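Local coordinates for tudor and KH domain-containing protein homolog (Drosophila melanogaster, PDB 5YGC) that takes part in piRNA metabolism and transposon silencing, its extended Tudor domain binding the N-terminal tail of the protein Piwi, with or without symmetric arginine dimethylation, at residues M5-S10 with F18-I23. Sequence-based numbering, arbitrary orientation.
Sequences MEVYVS and FWVQLI
Ile23 lies across one face of the Tyr8 ring: its CD1 sits almost over the centre, 3.6 Å from the ring centroid, in a CH-pi contact, while CG1 approaches Tyr8 CE2 to 3.5 Å. CG1 stands beside the backbone N (chi1 -67°) and the chain extends, carrying CD1 out over the face; the two side chains cross at about a right angle. The Gln21 amide, its plane turned 68° from the ring, brings OE1 obliquely within 4.0 Å of Tyr8 CD2; Trp159 meets the ring edge-to-face. An alanine in place of Tyr8 would probably leave Ile23 CD1 without the surface it rests on and Trp159 without its aromatic partner.

In the antiparallel hairpin, Tyr8 and Gln21 form a hydrogen-bonded pair, with Tyr8 N to Gln21 O at 2.9 Å and Gln21 N to Tyr8 O at 2.7 Å. Ser10 N to Trp19 O and Ile23 N to Glu6 O continue the pairing on either side. A water donates to both Glu6 O and Ile23 O. Val7, Val9, Val20 and Leu22 project from the other face, where Val7 CG1 meets Leu22 CD1 at 3.8 Å.

On the Tyr8 side, Ser10 OG lies 3.5 Å from Gln21 CG, yet their polar ends bond elsewhere: OG to Tyr98 O and Gln21 NE2 to Asp97 O. Val7 and Val9 touch strand 162-170 and Val20 strand 124-128, the two flanking the hairpin in the sheet, and Val9 reaches strand 189-195; the buried polar groups of the mixed face thus tie this sheet of the extended Tudor domain to the Asp97-Tyr98 backbone.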
loop_
_atom_site.group_PDB
_atom_site.type_symbol
_atom_site.label_atom_id
_atom_site.label_comp_id
_atom_site.label_asym_id
_atom_site.label_seq_id
_atom_site.Cartn_x
_atom_site.Cartn_y
_atom_site.Cartn_z
ATOM N N MET A 5 7.974 16.258 4.462
ATOM C CA MET A 5 8.574 14.986 4.072
ATOM C C MET A 5 8.123 14.595 2.663
ATOM O O MET A 5 6.930 14.533 2.383
ATOM C CB MET A 5 8.190 13.877 5.062
ATOM C CG MET A 5 8.587 14.122 6.506
ATOM S SD MET A 5 7.921 12.799 7.556
ATOM C CE MET A 5 6.174 13.206 7.581
ATOM N N GLU A 6 9.070 14.331 1.778
ATOM C CA GLU A 6 8.711 13.920 0.429
ATOM C C GLU A 6 8.243 12.461 0.410
ATOM O O GLU A 6 8.964 11.572 0.862
ATOM C CB GLU A 6 9.897 14.119 -0.521
ATOM C CG GLU A 6 10.312 15.580 -0.666
ATOM C CD GLU A 6 11.355 15.784 -1.753
ATOM O OE1 GLU A 6 12.091 14.822 -2.061
ATOM O OE2 GLU A 6 11.434 16.904 -2.301
ATOM N N VAL A 7 7.033 12.230 -0.102
ATOM C CA VAL A 7 6.463 10.891 -0.146
ATOM C C VAL A 7 5.791 10.583 -1.475
ATOM O O VAL A 7 5.408 11.498 -2.216
ATOM C CB VAL A 7 5.388 10.667 0.957
ATOM C CG1 VAL A 7 5.957 10.917 2.341
ATOM C CG2 VAL A 7 4.170 11.549 0.702
ATOM N N TYR A 8 5.636 9.286 -1.754
ATOM C CA TYR A 8 4.625 8.823 -2.702
ATOM C C TYR A 8 3.436 8.183 -1.975
ATOM O O TYR A 8 3.635 7.412 -1.039
ATOM C CB TYR A 8 5.189 7.772 -3.656
ATOM C CG TYR A 8 6.382 8.185 -4.471
ATOM C CD1 TYR A 8 6.313 9.257 -5.352
ATOM C CD2 TYR A 8 7.569 7.475 -4.383
ATOM C CE1 TYR A 8 7.408 9.620 -6.111
ATOM C CE2 TYR A 8 8.673 7.833 -5.136
ATOM C CZ TYR A 8 8.583 8.898 -5.999
ATOM O OH TYR A 8 9.680 9.259 -6.747
ATOM N N VAL A 9 2.218 8.455 -2.438
ATOM C CA VAL A 9 1.078 7.637 -2.051
ATOM C C VAL A 9 1.074 6.395 -2.957
ATOM O O VAL A 9 0.854 6.486 -4.172
ATOM C CB VAL A 9 -0.252 8.414 -2.148
ATOM C CG1 VAL A 9 -1.475 7.474 -1.892
ATOM C CG2 VAL A 9 -0.234 9.590 -1.165
ATOM N N SER A 10 1.341 5.238 -2.361
ATOM C CA SER A 10 1.583 4.040 -3.134
ATOM C C SER A 10 0.325 3.171 -3.267
ATOM O O SER A 10 0.199 2.393 -4.213
ATOM C CB SER A 10 2.734 3.252 -2.511
ATOM O OG SER A 10 2.554 3.068 -1.112
ATOM N N PHE A 18 -4.699 4.918 3.681
ATOM C CA PHE A 18 -3.858 4.821 2.496
ATOM C C PHE A 18 -2.424 4.638 2.939
ATOM O O PHE A 18 -2.136 4.704 4.129
ATOM C CB PHE A 18 -3.998 6.069 1.623
ATOM C CG PHE A 18 -3.612 7.353 2.326
ATOM C CD1 PHE A 18 -4.517 8.013 3.145
ATOM C CD2 PHE A 18 -2.352 7.905 2.147
ATOM C CE1 PHE A 18 -4.172 9.209 3.779
ATOM C CE2 PHE A 18 -2.003 9.090 2.760
ATOM C CZ PHE A 18 -2.916 9.745 3.582
ATOM N N TRP A 19 -1.518 4.436 1.986
ATOM C CA TRP A 19 -0.143 4.116 2.318
ATOM C C TRP A 19 0.815 5.021 1.587
ATOM O O TRP A 19 0.612 5.314 0.413
ATOM C CB TRP A 19 0.178 2.660 1.968
ATOM C CG TRP A 19 -0.522 1.678 2.820
ATOM C CD1 TRP A 19 -0.012 1.022 3.919
ATOM C CD2 TRP A 19 -1.864 1.204 2.657
ATOM N NE1 TRP A 19 -0.973 0.189 4.452
ATOM C CE2 TRP A 19 -2.113 0.278 3.689
ATOM C CE3 TRP A 19 -2.885 1.489 1.734
ATOM C CZ2 TRP A 19 -3.335 -0.371 3.833
ATOM C CZ3 TRP A 19 -4.105 0.836 1.877
ATOM C CH2 TRP A 19 -4.316 -0.088 2.913
ATOM N N VAL A 20 1.863 5.452 2.281
ATOM C CA VAL A 20 2.888 6.269 1.642
ATOM C C VAL A 20 4.230 5.568 1.684
ATOM O O VAL A 20 4.454 4.691 2.518
ATOM C CB VAL A 20 3.029 7.652 2.300
ATOM C CG1 VAL A 20 1.678 8.365 2.319
ATOM C CG2 VAL A 20 3.578 7.522 3.709
ATOM N N GLN A 21 5.098 5.944 0.748
ATOM C CA GLN A 21 6.486 5.539 0.764
ATOM C C GLN A 21 7.341 6.784 0.920
ATOM O O GLN A 21 7.040 7.820 0.322
ATOM C CB GLN A 21 6.854 4.801 -0.517
ATOM C CG GLN A 21 6.003 3.574 -0.807
ATOM C CD GLN A 21 6.224 3.088 -2.222
ATOM O OE1 GLN A 21 6.492 3.887 -3.127
ATOM N NE2 GLN A 21 6.113 1.785 -2.429
ATOM N N LEU A 22 8.386 6.692 1.734
ATOM C CA LEU A 22 9.315 7.805 1.896
ATOM C C LEU A 22 10.270 7.874 0.722
ATOM O O LEU A 22 10.894 6.876 0.354
ATOM C CB LEU A 22 10.118 7.678 3.189
ATOM C CG LEU A 22 9.483 8.287 4.433
ATOM C CD1 LEU A 22 9.134 9.735 4.161
ATOM C CD2 LEU A 22 8.244 7.522 4.839
ATOM N N ILE A 23 10.387 9.060 0.139
ATOM C CA ILE A 23 11.317 9.283 -0.962
ATOM C C ILE A 23 12.714 9.547 -0.404
ATOM O O ILE A 23 12.882 10.298 0.556
ATOM C CB ILE A 23 10.841 10.455 -1.845
ATOM C CG1 ILE A 23 9.540 10.053 -2.555
ATOM C CG2 ILE A 23 11.919 10.863 -2.864
ATOM C CD1 ILE A 23 8.830 11.184 -3.258
HETATM O O HOH W 1 11.338 11.481 2.286
#